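PDB 4IQN: putative cytoplasmic protein from Salmonella enterica subsp. enterica serovar Typhimurium, which is of unknown function, belongs to the DUF5066 family and may be connected with secreted effectors. Local coordinates for residues W116-R121 / D211-F216; A124-D129 / I138-R143; G132-F137 / R153-E158. One frame throughout, in Å; residues are numbered along the deposited sequence.

In the fold
Contacts 2 and 3 share strand 135-140 and lie in one four-stranded antiparallel sheet of order 124-128, 135-140, 151-155, 158-161; each belongs to a beta hairpin, and their centres are about 14 Å apart. Along the chain their segments alternate, 124-129, 132-137, 138-143, 153-158, as successive hairpins of a meander do. Contact 1 encloses both in sequence, tying the loop before strand 124-128 to the start of helix 214-217. Its centre lies about 18 Å from that of contact 2 and about 17 Å from that of contact 3, which it touches where Trp116 CZ3 meets Met154 CE at 3.4 Å. The C-terminal region is thereby brought back against the sheet.

Contact 1. Residues W116-R121 / D211-F216; sequences WSNDPR and DYHEAF
With CG of Trp116 anti to the backbone N (chi1 -153°) and CG of Tyr212 anti to its own carbonyl carbon, the two rings meet as an edge-to-face (T-shaped) pair beside a single beta bridge between loop 116-121 and the lead-in to helix 214-217. The indole edge does the touching: Trp116 CZ3 stands 3.6 Å above the phenol plane of Tyr212, over its centre, and the ring planes are 67° apart. One face of the indole is laid against the backbone of 211-212 as well, with Asp211 O over its centre and Tyr212 N offset toward the rim. The same Asp211 O accepts from Ser117 N at 2.8 Å, so this carbonyl is held by the neighbouring backbone while it lies on the ring. Outside the two segments, Trp116 NE1 donates to Glu210 OE1 and Tyr212 OH bonds to Ala96 O of helix 93-99; both polar tips of the aromatic pair therefore have partners.

A backbone bond between His213 and Val115 flanks the same isolated bridge on its other side. In the loop, an ST turn, in which Ser117 OG accepts from Asp119 N, is followed by an Asx turn, in which Asp119 OD1 accepts from Arg121 N. His213 occupies the N-cap of helix 214-217, its imidazole working through both nitrogens. ND1 accepts from Ala215 N at 2.9 Å, close to the ring plane, and this acceptor role is consistent with the proton residing on NE2. From that other nitrogen, His213 NE2 makes a weak, bent bond to Asn118 OD1 at 2.9 Å, the amide plane standing 78° from the ring.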
loop_
_atom_site.group_PDB
_atom_site.type_symbol
_atom_site.label_atom_id
_atom_site.label_comp_id
_atom_site.label_asym_id
_atom_site.label_seq_id
_atom_site.Cartn_x
_atom_site.Cartn_y
_atom_site.Cartn_z
ATOM N N TRP A 116 -8.985 11.927 -8.693
ATOM C CA TRP A 116 -9.665 11.127 -7.688
ATOM C C TRP A 116 -10.310 12.017 -6.665
ATOM O O TRP A 116 -9.989 13.203 -6.584
ATOM C CB TRP A 116 -8.659 10.218 -6.998
ATOM C CG TRP A 116 -9.200 8.966 -6.447
ATOM C CD1 TRP A 116 -9.248 8.599 -5.150
ATOM C CD2 TRP A 116 -9.766 7.851 -7.201
ATOM N NE1 TRP A 116 -9.783 7.335 -5.033
ATOM C CE2 TRP A 116 -10.125 6.873 -6.276
ATOM C CE3 TRP A 116 -9.976 7.615 -8.558
ATOM C CZ2 TRP A 116 -10.689 5.640 -6.662
ATOM C CZ3 TRP A 116 -10.557 6.433 -8.940
ATOM C CH2 TRP A 116 -10.903 5.452 -7.992
ATOM N N SER A 117 -11.240 11.460 -5.902
ATOM C CA SER A 117 -11.915 12.178 -4.829
ATOM C C SER A 117 -10.906 12.813 -3.886
ATOM O O SER A 117 -9.841 12.271 -3.651
ATOM C CB SER A 117 -12.788 11.230 -4.026
ATOM O OG SER A 117 -13.374 11.894 -2.914
ATOM N N ASN A 118 -11.246 13.989 -3.391
ATOM C CA ASN A 118 -10.436 14.661 -2.349
ATOM C C ASN A 118 -11.259 14.873 -1.090
ATOM O O ASN A 118 -11.013 15.797 -0.323
ATOM C CB ASN A 118 -9.876 15.995 -2.857
ATOM C CG ASN A 118 -10.939 16.959 -3.355
ATOM O OD1 ASN A 118 -12.146 16.711 -3.304
ATOM N ND2 ASN A 118 -10.482 18.098 -3.815
ATOM N N ASP A 119 -12.255 14.025 -0.874
ATOM C CA ASP A 119 -13.093 14.159 0.304
ATOM C C ASP A 119 -12.202 14.229 1.562
ATOM O O ASP A 119 -11.245 13.467 1.690
ATOM C CB ASP A 119 -14.071 13.003 0.418
ATOM C CG ASP A 119 -15.062 13.187 1.534
ATOM O OD1 ASP A 119 -14.742 12.975 2.715
ATOM O OD2 ASP A 119 -16.201 13.543 1.222
ATOM N N PRO A 120 -12.498 15.149 2.486
ATOM C CA PRO A 120 -11.622 15.367 3.647
ATOM C C PRO A 120 -11.508 14.180 4.639
ATOM O O PRO A 120 -10.596 14.156 5.471
ATOM C CB PRO A 120 -12.239 16.632 4.312
ATOM C CG PRO A 120 -13.674 16.645 3.857
ATOM C CD PRO A 120 -13.581 16.145 2.442
ATOM N N ARG A 121 -12.450 13.235 4.564
ATOM C CA ARG A 121 -12.402 12.018 5.355
ATOM C C ARG A 121 -11.430 10.958 4.832
ATOM O O ARG A 121 -11.136 10.012 5.559
ATOM C CB ARG A 121 -13.820 11.417 5.504
ATOM C CG ARG A 121 -14.781 12.399 6.170
ATOM C CD ARG A 121 -16.065 11.737 6.674
ATOM N NE ARG A 121 -16.983 12.753 7.163
ATOM C CZ ARG A 121 -18.298 12.607 7.336
ATOM N NH1 ARG A 121 -18.890 11.478 7.065
ATOM N NH2 ARG A 121 -19.027 13.619 7.767
ATOM N N ASP A 211 -13.466 7.123 -5.438
ATOM C CA ASP A 211 -13.925 7.138 -6.841
ATOM C C ASP A 211 -13.379 8.406 -7.443
ATOM O O ASP A 211 -12.820 9.286 -6.730
ATOM C CB ASP A 211 -15.470 7.092 -6.919
ATOM C CG ASP A 211 -16.010 6.582 -8.300
ATOM O OD1 ASP A 211 -15.265 6.321 -9.271
ATOM O OD2 ASP A 211 -17.237 6.472 -8.417
ATOM N N TYR A 212 -13.528 8.498 -8.747
ATOM C CA TYR A 212 -13.209 9.668 -9.524
ATOM C C TYR A 212 -13.978 10.838 -8.979
ATOM O O TYR A 212 -15.131 10.718 -8.505
ATOM C CB TYR A 212 -13.562 9.433 -11.006
ATOM C CG TYR A 212 -12.605 8.481 -11.665
ATOM C CD1 TYR A 212 -11.402 8.928 -12.208
ATOM C CD2 TYR A 212 -12.904 7.129 -11.748
ATOM C CE1 TYR A 212 -10.507 8.060 -12.790
ATOM C CE2 TYR A 212 -12.017 6.244 -12.338
ATOM C CZ TYR A 212 -10.824 6.709 -12.861
ATOM O OH TYR A 212 -9.922 5.848 -13.435
ATOM N N HIS A 213 -13.328 11.974 -9.026
ATOM C CA HIS A 213 -13.953 13.247 -8.602
ATOM C C HIS A 213 -15.029 13.659 -9.579
ATOM O O HIS A 213 -14.868 13.528 -10.787
ATOM C CB HIS A 213 -12.889 14.340 -8.489
ATOM C CG HIS A 213 -13.255 15.439 -7.541
ATOM N ND1 HIS A 213 -14.257 16.338 -7.799
ATOM C CD2 HIS A 213 -12.750 15.778 -6.332
ATOM C CE1 HIS A 213 -14.352 17.199 -6.801
ATOM N NE2 HIS A 213 -13.436 16.889 -5.904
ATOM N N GLU A 214 -16.133 14.175 -9.056
ATOM C CA GLU A 214 -17.174 14.742 -9.900
ATOM C C GLU A 214 -16.673 15.820 -10.824
ATOM O O GLU A 214 -17.135 15.924 -11.978
ATOM C CB GLU A 214 -18.340 15.236 -9.042
ATOM C CG GLU A 214 -19.107 14.057 -8.452
ATOM C CD GLU A 214 -19.818 13.193 -9.502
ATOM O OE1 GLU A 214 -20.280 13.743 -10.527
ATOM O OE2 GLU A 214 -19.907 11.961 -9.300
ATOM N N ALA A 215 -15.726 16.629 -10.340
ATOM C CA ALA A 215 -15.207 17.712 -11.145
ATOM C C ALA A 215 -14.344 17.195 -12.306
ATOM O O ALA A 215 -14.278 17.824 -13.357
ATOM C CB ALA A 215 -14.458 18.732 -10.280
ATOM N N PHE A 216 -13.723 16.033 -12.138
ATOM C CA PHE A 216 -13.004 15.397 -13.216
ATOM C C PHE A 216 -13.963 15.002 -14.380
ATOM O O PHE A 216 -13.696 15.306 -15.528
ATOM C CB PHE A 216 -12.217 14.192 -12.667
ATOM C CG PHE A 216 -11.504 13.389 -13.706
ATOM C CD1 PHE A 216 -10.343 13.871 -14.298
ATOM C CD2 PHE A 216 -11.948 12.115 -14.052
ATOM C CE1 PHE A 216 -9.653 13.144 -15.214
ATOM C CE2 PHE A 216 -11.244 11.357 -15.000
ATOM C CZ PHE A 216 -10.096 11.867 -15.575
#

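Contact 2. Residues A124-D129 / I138-R143; sequences ALIRID and IYITER
Ile140, which donates its backbone N-H to Ala124 O at 3.0 Å, is also the centre of an inverse gamma turn. Farther into the antiparallel hairpin of strands 124-128 and 135-140 the pairing is more regular. Ile126 and Ile138 form a hydrogen-bonded pair, Ile126 N to Ile138 O at 3.0 Å and Ile138 N to Ile126 O at 2.8 Å. Between these sites Leu125 and Tyr139 make a non-hydrogen-bonded pair.

One face of the sheet carries Ala124, Ile126, Ile138 and Ile140. The CB atoms of Ile126 and Ile138 are 4.0 Å apart, their side chains side by side. CD1 of Ile126, extended away from CA (chi2 177°), meets CD1 of Ile140 at 3.9 Å. Ile128 adds its CG1 against Ile138 CG1 at 3.8 Å and also touches Leu166 and Tyr169 of helix 166-174. On the other face, that of Leu125 and Tyr139, Leu125 CD2 comes to Tyr139 CD1 at 3.5 Å as the two side chains run alongside each other; the Tyr139 hydroxyl bonds to Glu210 OE2. The backbone amides of Ile126 and Ile138 thus satisfy each other in a buried contact whose isoleucine face is wholly apolar, which is consistent with little access for water.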
loop_
_atom_site.group_PDB
_atom_site.type_symbol
_atom_site.label_atom_id
_atom_site.label_comp_id
_atom_site.label_asym_id
_atom_site.label_seq_id
_atom_site.Cartn_x
_atom_site.Cartn_y
_atom_site.Cartn_z
ATOM N N ALA A 124 -5.010 8.320 4.561
ATOM C CA ALA A 124 -3.725 8.291 3.867
ATOM C C ALA A 124 -3.491 6.977 3.174
ATOM O O ALA A 124 -4.092 5.996 3.560
ATOM C CB ALA A 124 -2.584 8.560 4.827
ATOM N N LEU A 125 -2.608 6.985 2.186
ATOM C CA LEU A 125 -2.175 5.784 1.468
ATOM C C LEU A 125 -0.670 5.735 1.463
ATOM O O LEU A 125 -0.020 6.746 1.347
ATOM C CB LEU A 125 -2.645 5.793 -0.004
ATOM C CG LEU A 125 -4.143 5.927 -0.221
ATOM C CD1 LEU A 125 -4.488 6.179 -1.683
ATOM C CD2 LEU A 125 -4.820 4.670 0.285
ATOM N N ILE A 126 -0.130 4.528 1.583
ATOM C CA ILE A 126 1.268 4.262 1.323
ATOM C C ILE A 126 1.322 3.368 0.115
ATOM O O ILE A 126 0.725 2.265 0.127
ATOM C CB ILE A 126 1.973 3.579 2.519
ATOM C CG1 ILE A 126 2.042 4.500 3.753
ATOM C CG2 ILE A 126 3.377 3.151 2.142
ATOM C CD1 ILE A 126 2.670 3.810 4.961
ATOM N N ARG A 127 2.055 3.791 -0.909
ATOM C CA ARG A 127 2.145 2.995 -2.145
ATOM C C ARG A 127 3.106 1.851 -1.942
ATOM O O ARG A 127 4.194 2.032 -1.405
ATOM C CB ARG A 127 2.630 3.864 -3.305
ATOM C CG ARG A 127 2.640 3.242 -4.698
ATOM C CD ARG A 127 1.266 2.796 -5.126
ATOM N NE ARG A 127 1.168 2.804 -6.578
ATOM C CZ ARG A 127 1.409 1.762 -7.374
ATOM N NH1 ARG A 127 1.741 0.557 -6.890
ATOM N NH2 ARG A 127 1.273 1.931 -8.672
ATOM N N ILE A 128 2.705 0.666 -2.379
ATOM C CA ILE A 128 3.564 -0.537 -2.379
ATOM C C ILE A 128 3.850 -0.899 -3.837
ATOM O O ILE A 128 2.944 -0.875 -4.677
ATOM C CB ILE A 128 2.851 -1.712 -1.694
ATOM C CG1 ILE A 128 2.633 -1.432 -0.212
ATOM C CG2 ILE A 128 3.590 -3.064 -1.896
ATOM C CD1 ILE A 128 3.891 -1.371 0.642
ATOM N N ASP A 129 5.104 -1.228 -4.141
ATOM C CA ASP A 129 5.506 -1.555 -5.490
ATOM C C ASP A 129 5.105 -3.011 -5.742
ATOM O O ASP A 129 5.348 -3.864 -4.922
ATOM C CB ASP A 129 6.987 -1.338 -5.657
ATOM C CG ASP A 129 7.379 0.117 -5.362
ATOM O OD1 ASP A 129 7.034 0.991 -6.209
ATOM O OD2 ASP A 129 7.972 0.381 -4.285
ATOM N N ILE A 138 -1.100 0.484 1.196
ATOM C CA ILE A 138 -1.456 0.304 2.547
ATOM C C ILE A 138 -2.477 1.397 2.847
ATOM O O ILE A 138 -2.230 2.593 2.565
ATOM C CB ILE A 138 -0.235 0.386 3.495
ATOM C CG1 ILE A 138 0.914 -0.521 3.032
ATOM C CG2 ILE A 138 -0.642 -0.025 4.879
ATOM C CD1 ILE A 138 2.132 -0.396 3.937
ATOM N N TYR A 139 -3.603 0.980 3.404
ATOM C CA TYR A 139 -4.766 1.855 3.624
ATOM C C TYR A 139 -4.725 2.316 5.057
ATOM O O TYR A 139 -5.012 1.535 5.964
ATOM C CB TYR A 139 -6.064 1.058 3.347
ATOM C CG TYR A 139 -7.248 1.884 2.949
ATOM C CD1 TYR A 139 -7.240 2.633 1.772
ATOM C CD2 TYR A 139 -8.406 1.913 3.728
ATOM C CE1 TYR A 139 -8.352 3.410 1.395
ATOM C CE2 TYR A 139 -9.520 2.691 3.343
ATOM C CZ TYR A 139 -9.485 3.438 2.184
ATOM O OH TYR A 139 -10.592 4.215 1.798
ATOM N N ILE A 140 -4.345 3.586 5.280
ATOM C CA ILE A 140 -4.022 4.037 6.627
ATOM C C ILE A 140 -5.283 4.484 7.389
ATOM O O ILE A 140 -5.632 5.651 7.400
ATOM C CB ILE A 140 -3.005 5.167 6.578
ATOM C CG1 ILE A 140 -1.782 4.798 5.748
ATOM C CG2 ILE A 140 -2.582 5.594 8.000
ATOM C CD1 ILE A 140 -0.989 3.570 6.200
ATOM N N THR A 141 -5.978 3.522 7.981
ATOM C CA THR A 141 -7.176 3.759 8.749
ATOM C C THR A 141 -6.836 3.450 10.188
ATOM O O THR A 141 -6.332 4.329 10.899
ATOM C CB THR A 141 -8.349 2.926 8.232
ATOM O OG1 THR A 141 -7.901 1.593 8.055
ATOM C CG2 THR A 141 -8.813 3.452 6.900
ATOM N N GLU A 142 -7.025 2.213 10.613
ATOM C CA GLU A 142 -6.797 1.838 12.011
ATOM C C GLU A 142 -5.990 0.560 11.975
ATOM O O GLU A 142 -6.216 -0.287 11.100
ATOM C CB GLU A 142 -8.118 1.606 12.773
ATOM C CG GLU A 142 -9.072 2.791 12.839
ATOM C CD GLU A 142 -8.502 3.978 13.635
ATOM O OE1 GLU A 142 -7.665 3.738 14.539
ATOM O OE2 GLU A 142 -8.877 5.161 13.363
ATOM N N ARG A 143 -5.032 0.439 12.884
ATOM C CA ARG A 143 -4.287 -0.808 13.026
ATOM C C ARG A 143 -5.080 -1.889 13.756
ATOM O O ARG A 143 -5.887 -1.625 14.634
ATOM C CB ARG A 143 -2.963 -0.554 13.729
ATOM C CG ARG A 143 -2.114 0.434 12.963
ATOM C CD ARG A 143 -0.636 0.384 13.316
ATOM N NE ARG A 143 -0.411 0.479 14.744
ATOM C CZ ARG A 143 0.731 0.142 15.338
ATOM N NH1 ARG A 143 1.798 -0.318 14.634
ATOM N NH2 ARG A 143 0.808 0.255 16.645
#

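Contact 3. Residues G132-F137 / R153-E158; sequences GDQAIF and RMERNE
Arg153 lays its guanidinium over the delta methyl of Ile136, whose CD1 sits 3.6 Å from the guanidinium plane, offset toward the rim. The two residues are a non-hydrogen-bonded antiparallel pair in the hairpin of strands 135-140 and 151-155, and their side chains run alongside each other in the same direction. The extended Arg153 chain carries NE outward, and chi4 of -97° then swings CZ off that line, a turn with which NH1 can reach the amide of Gln134. There Arg153 NH1 donates to Gln134 OE1 at 2.8 Å; the acceptor lies only 5° out of the guanidinium plane, whereas the donor stands above the carbonyl plane of the amide. The other end of that amide continues the chain of bonds: Gln134 NE2 donates to Glu155 OE2 at 3.1 Å, approaching from above the carboxylate plane, and the amide and carboxylate planes are 86° apart.

The backbones are joined at the hydrogen-bonded pair of Ala135 and Met154, with N to O distances of 2.9 Å in both directions. Beside it, Arg153 CA lies 3.3 Å from Ala135 O in a CA-H...O contact. On the sheet face of Ala135 and Met154, the selenomethionine at 154 offers CB to the rim of Phe137, meeting CE2 at 3.9 Å near the ring plane. Its side chain then leads away to Ala96 and Glu95 of helix 93-99. Just beyond, a type II' turn from Glu155 to Glu158 reverses the chain into strand 158-161.

Arg153 NH2 also forms a salt bridge with Glu163. Gln134 is thus a neutral relay between Arg153 and Glu155, using both ends of its amide, and the opposite charges on its two sides would probably polarise it in the sense that strengthens both bonds.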
loop_
_atom_site.group_PDB
_atom_site.type_symbol
_atom_site.label_atom_id
_atom_site.label_comp_id
_atom_site.label_asym_id
_atom_site.label_seq_id
_atom_site.Cartn_x
_atom_site.Cartn_y
_atom_site.Cartn_z
ATOM N N GLY A 132 2.799 -6.896 -10.673
ATOM C CA GLY A 132 1.948 -6.832 -11.868
ATOM C C GLY A 132 1.429 -5.426 -12.132
ATOM O O GLY A 132 1.952 -4.450 -11.605
ATOM N N ASP A 133 0.382 -5.339 -12.954
ATOM C CA ASP A 133 -0.185 -4.073 -13.425
ATOM C C ASP A 133 -0.968 -3.340 -12.339
ATOM O O ASP A 133 -1.136 -2.117 -12.398
ATOM C CB ASP A 133 -1.152 -4.308 -14.604
ATOM C CG ASP A 133 -0.474 -4.932 -15.845
ATOM O OD1 ASP A 133 0.661 -4.523 -16.207
ATOM O OD2 ASP A 133 -1.099 -5.825 -16.482
ATOM N N GLN A 134 -1.503 -4.057 -11.369
ATOM C CA GLN A 134 -2.326 -3.382 -10.356
ATOM C C GLN A 134 -1.492 -2.461 -9.465
ATOM O O GLN A 134 -0.277 -2.666 -9.289
ATOM C CB GLN A 134 -3.081 -4.357 -9.478
ATOM C CG GLN A 134 -4.145 -5.112 -10.227
ATOM C CD GLN A 134 -5.029 -5.990 -9.367
ATOM O OE1 GLN A 134 -4.913 -6.061 -8.143
ATOM N NE2 GLN A 134 -5.925 -6.696 -10.036
ATOM N N ALA A 135 -2.171 -1.480 -8.888
ATOM C CA ALA A 135 -1.577 -0.663 -7.803
ATOM C C ALA A 135 -1.953 -1.267 -6.461
ATOM O O ALA A 135 -3.101 -1.722 -6.269
ATOM C CB ALA A 135 -2.067 0.803 -7.903
ATOM N N ILE A 136 -1.017 -1.232 -5.499
ATOM C CA ILE A 136 -1.222 -1.794 -4.198
ATOM C C ILE A 136 -0.932 -0.659 -3.203
ATOM O O ILE A 136 0.048 0.088 -3.405
ATOM C CB ILE A 136 -0.190 -2.908 -3.896
ATOM C CG1 ILE A 136 -0.134 -4.012 -4.969
ATOM C CG2 ILE A 136 -0.371 -3.500 -2.519
ATOM C CD1 ILE A 136 -1.416 -4.753 -5.107
ATOM N N PHE A 137 -1.763 -0.538 -2.156
ATOM C CA PHE A 137 -1.585 0.535 -1.159
ATOM C C PHE A 137 -1.819 -0.040 0.222
ATOM O O PHE A 137 -2.635 -0.936 0.427
ATOM C CB PHE A 137 -2.591 1.672 -1.331
ATOM C CG PHE A 137 -2.747 2.180 -2.720
ATOM C CD1 PHE A 137 -1.984 3.235 -3.197
ATOM C CD2 PHE A 137 -3.693 1.631 -3.569
ATOM C CE1 PHE A 137 -2.124 3.707 -4.482
ATOM C CE2 PHE A 137 -3.858 2.110 -4.831
ATOM C CZ PHE A 137 -3.074 3.138 -5.312
ATOM N N ARG A 153 -6.297 -2.353 -3.345
ATOM C CA ARG A 153 -5.869 -2.568 -4.704
ATOM C C ARG A 153 -6.611 -1.647 -5.662
ATOM O O ARG A 153 -7.771 -1.286 -5.417
ATOM C CB ARG A 153 -6.090 -4.047 -5.133
ATOM C CG ARG A 153 -5.120 -4.998 -4.505
ATOM C CD ARG A 153 -5.441 -6.431 -4.844
ATOM N NE ARG A 153 -4.438 -7.357 -4.375
ATOM C CZ ARG A 153 -3.439 -7.860 -5.107
ATOM N NH1 ARG A 153 -3.302 -7.576 -6.388
ATOM N NH2 ARG A 153 -2.598 -8.708 -4.564
HETATM N N MSE A 154 -5.948 -1.277 -6.752
HETATM C CA MSE A 154 -6.582 -0.507 -7.819
HETATM C C MSE A 154 -6.202 -1.075 -9.163
HETATM O O MSE A 154 -5.039 -1.286 -9.477
HETATM C CB MSE A 154 -6.273 0.975 -7.680
HETATM C CG MSE A 154 -6.800 1.794 -8.843
HETATM SE SE MSE A 154 -6.422 3.641 -8.434
HETATM C CE MSE A 154 -7.891 4.417 -9.460
ATOM N N GLU A 155 -7.197 -1.314 -9.984
ATOM C CA GLU A 155 -6.975 -1.792 -11.341
ATOM C C GLU A 155 -7.893 -1.039 -12.251
ATOM O O GLU A 155 -9.087 -0.979 -11.991
ATOM C CB GLU A 155 -7.284 -3.271 -11.458
ATOM C CG GLU A 155 -6.803 -3.822 -12.797
ATOM C CD GLU A 155 -7.301 -5.214 -13.028
ATOM O OE1 GLU A 155 -8.546 -5.405 -13.185
ATOM O OE2 GLU A 155 -6.428 -6.105 -13.053
ATOM N N ARG A 156 -7.339 -0.474 -13.310
ATOM C CA ARG A 156 -8.041 0.477 -14.161
ATOM C C ARG A 156 -8.829 1.460 -13.286
ATOM O O ARG A 156 -8.240 2.183 -12.489
ATOM C CB ARG A 156 -8.870 -0.253 -15.214
ATOM C CG ARG A 156 -7.977 -1.015 -16.198
ATOM C CD ARG A 156 -8.519 -2.398 -16.425
ATOM N NE ARG A 156 -9.866 -2.344 -16.965
ATOM C CZ ARG A 156 -10.707 -3.383 -17.014
ATOM N NH1 ARG A 156 -11.915 -3.234 -17.560
ATOM N NH2 ARG A 156 -10.353 -4.578 -16.523
ATOM N N ASN A 157 -10.140 1.496 -13.425
ATOM C CA ASN A 157 -10.945 2.419 -12.657
ATOM C C ASN A 157 -11.451 1.937 -11.322
ATOM O O ASN A 157 -12.192 2.666 -10.679
ATOM C CB ASN A 157 -12.187 2.755 -13.474
ATOM C CG ASN A 157 -13.019 1.519 -13.768
ATOM O OD1 ASN A 157 -12.493 0.553 -14.332
ATOM N ND2 ASN A 157 -14.297 1.515 -13.352
ATOM N N GLU A 158 -11.070 0.723 -10.913
ATOM C CA GLU A 158 -11.638 0.085 -9.716
ATOM C C GLU A 158 -10.661 0.189 -8.526
ATOM O O GLU A 158 -9.449 0.061 -8.696
ATOM C CB GLU A 158 -11.946 -1.405 -9.978
ATOM C CG GLU A 158 -12.972 -1.699 -11.075
ATOM C CD GLU A 158 -14.407 -1.604 -10.596
ATOM O OE1 GLU A 158 -14.650 -1.472 -9.381
ATOM O OE2 GLU A 158 -15.311 -1.660 -11.447
#